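Local coordinates for encapsidation protein (Lactococcus phage asccphi28, PDB 7JQP) that probably acts as the ring-forming ASCE-fold ATPase motor that drives packaging of the phage genome, at residues D43-N48 and R118-F123; P262-Y267 and E350-F355. All blocks are in the same frame, centred on the assembly; numbering follows the deposited sequence.

Contact 1. Residues D43-N48 and R118-F123; sequences DLFFNN and RCIVYF
Arg118 reaches from the sheet to the C-terminal end of helix 32-46 and binds the carbonyl of Leu44. The setting is an ASCE-type ATPase fold. The helix follows a loop that fits a Walker A P-loop, and its last turn packs against strand 118-125 of the mixed sheet. Arg118 NH2 donates a nearly straight hydrogen bond to Leu44 O (168° at the hydrogen). The modelled 2.4 Å from Arg118 NH2 to Leu44 O is too short to take literally at this resolution. Arg118 NH1 adds a weak, bent bond to the same Leu44 O at 3.3 Å, so one acceptor takes two N-H groups. Phe45 O is at the edge of the guanidinium, near its plane, 3.3 Å from Arg118 NH2. A positive group beside carbonyls at a helix end is probably favourable electrostatically. Asn48 CA sits over one face of the guanidinium, 3.6 Å from Arg118 NH1.

Beside this polar grip is an apolar patch. Leu44 and Ile120 cross at about a right angle, and Leu44 CD2 lies 3.9 Å from Ile120 CB. Leu44 CD2 also touches Val121 CG2 at 4.0 Å.

In the next shell, Ile120 and Val121 both face Ile113 in a classic beta bulge. Phe115 stacks on Phe45, and Met51 of strand 50-55 touches Leu44 and Val121. Glu90 of a neighbouring subunit packs on Arg118 and accepts a hydrogen bond from Cys119 N, so the contact lies close to a subunit interface. Ile120 has CG1 between the backbone N and the carbonyl carbon (chi1 51°). Ile120 CD1 meets the Phe45 ring at the edge, in the ring plane, 3.8 Å from Phe45 CE1.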
loop_
_atom_site.group_PDB
_atom_site.type_symbol
_atom_site.label_atom_id
_atom_site.label_comp_id
_atom_site.label_asym_id
_atom_site.label_seq_id
_atom_site.Cartn_x
_atom_site.Cartn_y
_atom_site.Cartn_z
ATOM N N ASP A 43 -1.048 -37.440 -9.838
ATOM C CA ASP A 43 -2.455 -37.163 -10.105
ATOM C C ASP A 43 -2.624 -35.855 -10.867
ATOM O O ASP A 43 -3.371 -35.789 -11.849
ATOM C CB ASP A 43 -3.234 -37.123 -8.789
ATOM C CG ASP A 43 -3.219 -38.454 -8.067
ATOM O OD1 ASP A 43 -2.126 -39.045 -7.934
ATOM O OD2 ASP A 43 -4.295 -38.904 -7.623
ATOM N N LEU A 44 -1.930 -34.798 -10.437
ATOM C CA LEU A 44 -2.119 -33.507 -11.084
ATOM C C LEU A 44 -1.627 -33.546 -12.527
ATOM O O LEU A 44 -2.265 -32.984 -13.425
ATOM C CB LEU A 44 -1.382 -32.404 -10.326
ATOM C CG LEU A 44 -1.897 -31.962 -8.959
ATOM C CD1 LEU A 44 -1.645 -33.056 -7.933
ATOM C CD2 LEU A 44 -1.267 -30.656 -8.524
ATOM N N PHE A 45 -0.484 -34.201 -12.767
ATOM C CA PHE A 45 0.095 -34.182 -14.105
ATOM C C PHE A 45 -0.727 -35.021 -15.082
ATOM O O PHE A 45 -0.963 -34.595 -16.218
ATOM C CB PHE A 45 1.553 -34.654 -14.085
ATOM C CG PHE A 45 2.517 -33.672 -13.448
ATOM C CD1 PHE A 45 2.076 -32.462 -12.934
ATOM C CD2 PHE A 45 3.877 -33.940 -13.422
ATOM C CE1 PHE A 45 2.964 -31.565 -12.362
ATOM C CE2 PHE A 45 4.769 -33.043 -12.860
ATOM C CZ PHE A 45 4.313 -31.855 -12.332
ATOM N N PHE A 46 -1.177 -36.214 -14.668
ATOM C CA PHE A 46 -1.769 -37.158 -15.605
ATOM C C PHE A 46 -3.191 -37.609 -15.288
ATOM O O PHE A 46 -3.801 -38.277 -16.133
ATOM C CB PHE A 46 -0.884 -38.412 -15.718
ATOM C CG PHE A 46 0.580 -38.109 -15.817
ATOM C CD1 PHE A 46 1.106 -37.539 -16.964
ATOM C CD2 PHE A 46 1.431 -38.387 -14.759
ATOM C CE1 PHE A 46 2.455 -37.254 -17.057
ATOM C CE2 PHE A 46 2.780 -38.104 -14.847
ATOM C CZ PHE A 46 3.293 -37.538 -15.997
ATOM N N ASN A 47 -3.741 -37.283 -14.120
ATOM C CA ASN A 47 -5.092 -37.706 -13.770
ATOM C C ASN A 47 -6.127 -36.593 -13.900
ATOM O O ASN A 47 -7.271 -36.772 -13.468
ATOM C CB ASN A 47 -5.120 -38.275 -12.347
ATOM C CG ASN A 47 -4.417 -39.615 -12.238
ATOM O OD1 ASN A 47 -4.184 -40.291 -13.242
ATOM N ND2 ASN A 47 -4.073 -40.006 -11.017
ATOM N N ASN A 48 -5.760 -35.453 -14.481
ATOM C CA ASN A 48 -6.717 -34.387 -14.782
ATOM C C ASN A 48 -7.407 -33.876 -13.520
ATOM O O ASN A 48 -8.604 -33.580 -13.519
ATOM C CB ASN A 48 -7.754 -34.860 -15.804
ATOM C CG ASN A 48 -7.887 -33.919 -16.984
ATOM O OD1 ASN A 48 -7.071 -33.946 -17.905
ATOM N ND2 ASN A 48 -8.917 -33.081 -16.961
ATOM N N ARG A 118 -2.822 -26.427 -18.377
ATOM C CA ARG A 118 -3.935 -26.776 -17.503
ATOM C C ARG A 118 -3.565 -26.435 -16.069
ATOM O O ARG A 118 -2.543 -26.907 -15.559
ATOM C CB ARG A 118 -4.297 -28.259 -17.620
ATOM C CG ARG A 118 -5.471 -28.672 -16.743
ATOM C CD ARG A 118 -5.814 -30.139 -16.937
ATOM N NE ARG A 118 -4.635 -30.987 -16.775
ATOM C CZ ARG A 118 -4.239 -31.517 -15.622
ATOM N NH1 ARG A 118 -4.926 -31.298 -14.508
ATOM N NH2 ARG A 118 -3.149 -32.271 -15.585
ATOM N N CYS A 119 -4.401 -25.632 -15.418
ATOM C CA CYS A 119 -4.143 -25.247 -14.039
ATOM C C CYS A 119 -4.165 -26.473 -13.137
ATOM O O CYS A 119 -5.134 -27.238 -13.133
ATOM C CB CYS A 119 -5.187 -24.236 -13.569
ATOM S SG CYS A 119 -4.986 -23.713 -11.854
ATOM N N ILE A 120 -3.093 -26.652 -12.371
ATOM C CA ILE A 120 -2.992 -27.770 -11.446
ATOM C C ILE A 120 -2.937 -27.330 -9.992
ATOM O O ILE A 120 -3.186 -28.159 -9.102
ATOM C CB ILE A 120 -1.767 -28.651 -11.773
ATOM C CG1 ILE A 120 -0.514 -27.781 -11.903
ATOM C CG2 ILE A 120 -2.012 -29.447 -13.046
ATOM C CD1 ILE A 120 0.782 -28.545 -11.730
ATOM N N VAL A 121 -2.627 -26.070 -9.705
ATOM C CA VAL A 121 -2.592 -25.566 -8.338
ATOM C C VAL A 121 -3.276 -24.209 -8.287
ATOM O O VAL A 121 -3.048 -23.351 -9.146
ATOM C CB VAL A 121 -1.148 -25.473 -7.805
ATOM C CG1 VAL A 121 -1.144 -24.985 -6.365
ATOM C CG2 VAL A 121 -0.462 -26.832 -7.901
ATOM N N TYR A 122 -4.125 -24.030 -7.278
ATOM C CA TYR A 122 -4.787 -22.768 -6.994
ATOM C C TYR A 122 -4.303 -22.272 -5.637
ATOM O O TYR A 122 -4.203 -23.052 -4.684
ATOM C CB TYR A 122 -6.318 -22.886 -6.925
ATOM C CG TYR A 122 -7.052 -23.281 -8.185
ATOM C CD1 TYR A 122 -7.149 -24.609 -8.569
ATOM C CD2 TYR A 122 -7.706 -22.326 -8.958
ATOM C CE1 TYR A 122 -7.843 -24.973 -9.707
ATOM C CE2 TYR A 122 -8.403 -22.681 -10.095
ATOM C CZ TYR A 122 -8.470 -24.005 -10.465
ATOM O OH TYR A 122 -9.167 -24.361 -11.599
ATOM N N PHE A 123 -4.007 -20.982 -5.544
ATOM C CA PHE A 123 -3.627 -20.351 -4.287
ATOM C C PHE A 123 -4.784 -19.491 -3.800
ATOM O O PHE A 123 -5.270 -18.622 -4.531
ATOM C CB PHE A 123 -2.350 -19.529 -4.469
ATOM C CG PHE A 123 -1.143 -20.369 -4.807
ATOM C CD1 PHE A 123 -0.391 -20.964 -3.808
ATOM C CD2 PHE A 123 -0.776 -20.580 -6.127
ATOM C CE1 PHE A 123 0.710 -21.742 -4.116
ATOM C CE2 PHE A 123 0.324 -21.358 -6.440
ATOM C CZ PHE A 123 1.067 -21.941 -5.433
#

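Contact 2. Residues P262-Y267 and E350-F355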
loop_
_atom_site.group_PDB
_atom_site.type_symbol
_atom_site.label_atom_id
_atom_site.label_comp_id
_atom_site.label_asym_id
_atom_site.label_seq_id
_atom_site.Cartn_x
_atom_site.Cartn_y
_atom_site.Cartn_z
ATOM N N PRO A 262 -5.510 -26.744 29.222
ATOM C CA PRO A 262 -6.400 -25.939 30.059
ATOM C C PRO A 262 -6.503 -26.474 31.483
ATOM O O PRO A 262 -6.220 -27.639 31.758
ATOM C CB PRO A 262 -7.767 -26.056 29.354
ATOM C CG PRO A 262 -7.510 -26.745 28.044
ATOM C CD PRO A 262 -6.270 -27.565 28.257
ATOM N N TYR A 263 -6.904 -25.582 32.395
ATOM C CA TYR A 263 -7.154 -25.977 33.780
ATOM C C TYR A 263 -8.570 -26.542 33.892
ATOM O O TYR A 263 -9.510 -26.014 33.290
ATOM C CB TYR A 263 -6.971 -24.811 34.772
ATOM C CG TYR A 263 -5.563 -24.242 34.815
ATOM C CD1 TYR A 263 -4.492 -25.027 35.218
ATOM C CD2 TYR A 263 -5.318 -22.902 34.535
ATOM C CE1 TYR A 263 -3.206 -24.520 35.264
ATOM C CE2 TYR A 263 -4.035 -22.380 34.598
ATOM C CZ TYR A 263 -2.984 -23.195 34.966
ATOM O OH TYR A 263 -1.707 -22.685 35.031
ATOM N N PHE A 264 -8.730 -27.606 34.681
ATOM C CA PHE A 264 -10.010 -28.301 34.794
ATOM C C PHE A 264 -10.418 -28.451 36.255
ATOM O O PHE A 264 -9.621 -28.907 37.081
ATOM C CB PHE A 264 -9.930 -29.685 34.130
ATOM C CG PHE A 264 -9.596 -29.643 32.659
ATOM C CD1 PHE A 264 -10.578 -29.390 31.716
ATOM C CD2 PHE A 264 -8.301 -29.871 32.224
ATOM C CE1 PHE A 264 -10.271 -29.357 30.369
ATOM C CE2 PHE A 264 -7.988 -29.841 30.878
ATOM C CZ PHE A 264 -8.974 -29.583 29.950
ATOM N N LYS A 265 -11.658 -28.077 36.569
ATOM C CA LYS A 265 -12.203 -28.226 37.916
ATOM C C LYS A 265 -13.727 -28.193 37.819
ATOM O O LYS A 265 -14.292 -27.677 36.851
ATOM C CB LYS A 265 -11.713 -27.105 38.847
ATOM C CG LYS A 265 -12.048 -27.281 40.329
ATOM C CD LYS A 265 -11.085 -28.210 41.047
ATOM C CE LYS A 265 -9.806 -27.461 41.443
ATOM N NZ LYS A 265 -8.793 -28.361 42.063
ATOM N N HIS A 266 -14.388 -28.769 38.827
ATOM C CA HIS A 266 -15.842 -28.834 38.884
ATOM C C HIS A 266 -16.382 -28.035 40.064
ATOM O O HIS A 266 -15.862 -28.128 41.181
ATOM C CB HIS A 266 -16.337 -30.277 38.998
ATOM C CG HIS A 266 -17.821 -30.388 39.141
ATOM N ND1 HIS A 266 -18.442 -30.545 40.361
ATOM C CD2 HIS A 266 -18.810 -30.339 38.218
ATOM C CE1 HIS A 266 -19.749 -30.597 40.183
ATOM N NE2 HIS A 266 -19.998 -30.479 38.891
ATOM N N TYR A 267 -17.447 -27.267 39.816
ATOM C CA TYR A 267 -18.107 -26.445 40.829
ATOM C C TYR A 267 -19.581 -26.826 40.888
ATOM O O TYR A 267 -20.277 -26.797 39.865
ATOM C CB TYR A 267 -17.936 -24.957 40.508
ATOM C CG TYR A 267 -18.452 -24.001 41.561
ATOM C CD1 TYR A 267 -18.138 -24.167 42.903
ATOM C CD2 TYR A 267 -19.237 -22.913 41.204
ATOM C CE1 TYR A 267 -18.605 -23.287 43.860
ATOM C CE2 TYR A 267 -19.696 -22.023 42.148
ATOM C CZ TYR A 267 -19.388 -22.219 43.477
ATOM O OH TYR A 267 -19.853 -21.334 44.424
ATOM N N GLU A 350 -14.912 -28.048 32.977
ATOM C CA GLU A 350 -15.314 -29.301 33.610
ATOM C C GLU A 350 -14.481 -30.475 33.104
ATOM O O GLU A 350 -14.027 -31.309 33.897
ATOM C CB GLU A 350 -16.804 -29.552 33.378
ATOM C CG GLU A 350 -17.710 -28.782 34.330
ATOM C CD GLU A 350 -19.168 -29.176 34.201
ATOM O OE1 GLU A 350 -19.544 -29.748 33.156
ATOM O OE2 GLU A 350 -19.937 -28.920 35.151
ATOM N N SER A 351 -14.268 -30.561 31.795
ATOM C CA SER A 351 -13.489 -31.648 31.216
ATOM C C SER A 351 -13.022 -31.216 29.835
ATOM O O SER A 351 -13.501 -30.209 29.294
ATOM C CB SER A 351 -14.309 -32.946 31.131
ATOM O OG SER A 351 -15.562 -32.720 30.507
ATOM N N PRO A 352 -12.085 -31.953 29.236
ATOM C CA PRO A 352 -11.672 -31.614 27.864
ATOM C C PRO A 352 -12.824 -31.638 26.881
ATOM O O PRO A 352 -12.833 -30.845 25.931
ATOM C CB PRO A 352 -10.620 -32.686 27.544
ATOM C CG PRO A 352 -10.070 -33.064 28.893
ATOM C CD PRO A 352 -11.301 -33.080 29.774
ATOM N N GLU A 353 -13.797 -32.530 27.075
ATOM C CA GLU A 353 -14.960 -32.543 26.196
ATOM C C GLU A 353 -15.712 -31.220 26.281
ATOM O O GLU A 353 -16.063 -30.627 25.256
ATOM C CB GLU A 353 -15.881 -33.712 26.550
ATOM C CG GLU A 353 -17.093 -33.831 25.634
ATOM C CD GLU A 353 -17.860 -35.126 25.831
ATOM O OE1 GLU A 353 -18.103 -35.510 26.994
ATOM O OE2 GLU A 353 -18.209 -35.769 24.817
ATOM N N THR A 354 -15.947 -30.728 27.503
ATOM C CA THR A 354 -16.629 -29.449 27.660
ATOM C C THR A 354 -15.794 -28.307 27.097
ATOM O O THR A 354 -16.336 -27.369 26.500
ATOM C CB THR A 354 -16.948 -29.190 29.134
ATOM O OG1 THR A 354 -15.824 -29.554 29.944
ATOM C CG2 THR A 354 -18.162 -29.987 29.568
ATOM N N PHE A 355 -14.473 -28.365 27.292
ATOM C CA PHE A 355 -13.593 -27.329 26.760
ATOM C C PHE A 355 -13.732 -27.215 25.248
ATOM O O PHE A 355 -13.720 -26.109 24.696
ATOM C CB PHE A 355 -12.144 -27.624 27.174
ATOM C CG PHE A 355 -11.117 -26.844 26.402
ATOM C CD1 PHE A 355 -11.005 -25.474 26.553
ATOM C CD2 PHE A 355 -10.243 -27.492 25.544
ATOM C CE1 PHE A 355 -10.062 -24.760 25.835
ATOM C CE2 PHE A 355 -9.294 -26.786 24.832
ATOM C CZ PHE A 355 -9.203 -25.419 24.978
#
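The Phe355 ring carries Pro262 on one face, and the Phe264 ring carries Pro352 on one of its own. Both are CH-pi contacts, made where a loop crosses the N-terminal end of helix 352-365. Pro262 CG stands almost exactly over the middle of the Phe355 ring. Pro262 CG is 3.6 Å from the centroid of the Phe355 ring and 8° off its normal, and the two side chains cross at about a right angle. The second contact is longer and more offset. Pro352 CD lies 4.3 Å from the centroid of the Phe264 ring, 25° off its normal. At the edge of the Phe264 ring, near its plane, is Phe355 CB, 4.1 Å from Phe264 CE1. Phe264 CE1 also packs on the backbone before the helix, 3.4 Å from Ser351 C.

Phe355 CG is anti to its backbone N (chi1 165°), beside the carbonyl carbon. The Phe194 ring meets the Phe355 ring with its plane steeply inclined, and His349 meets it edge-to-face. The side chains of Pro262, Phe264 and Pro352 all touch Tyr204.

Farther along the loop, His266 and Glu350 lie side by side and point the same way. Glu350 OE2 is at the edge of the imidazole, 3.6 Å from His266 CD2. His266 NE2 is 4.1 Å from Glu350 OE2. The charge of the histidine is not known, and any attraction would act without a direct bond. His266 is exposed and Glu350 partly so.

Ser351 is the N-cap residue of the helix. Its carbonyl oxygen accepts the first helical bond, from Phe355 N. A bond from Thr354 OG1 to Ser351 O is modelled doubtfully short. Ser351 OG donates to Thr354 OG1 at 3.2 Å.

In the fold
The two contacts lie on opposite sides of the chain's centre. Their centres are 45 Å apart and their nearest atoms about 30 Å apart. They follow in series: contact 1 closes at residue 123, well before contact 2 opens at 262. They share no helix or sheet. Contact 1 joins helix 32-46 to the large mixed sheet of the ATPase fold. Contact 2 joins the loop leading to strand 273-277 with helix 352-365, beside the smaller C-terminal sheet. Contact 1 is buried and borders a neighbouring subunit, whereas no other chain of the five-chain assembly touches the segments of contact 2. The two contacts thus hold separate regions of the chain, the ATPase fold and the C-terminal part.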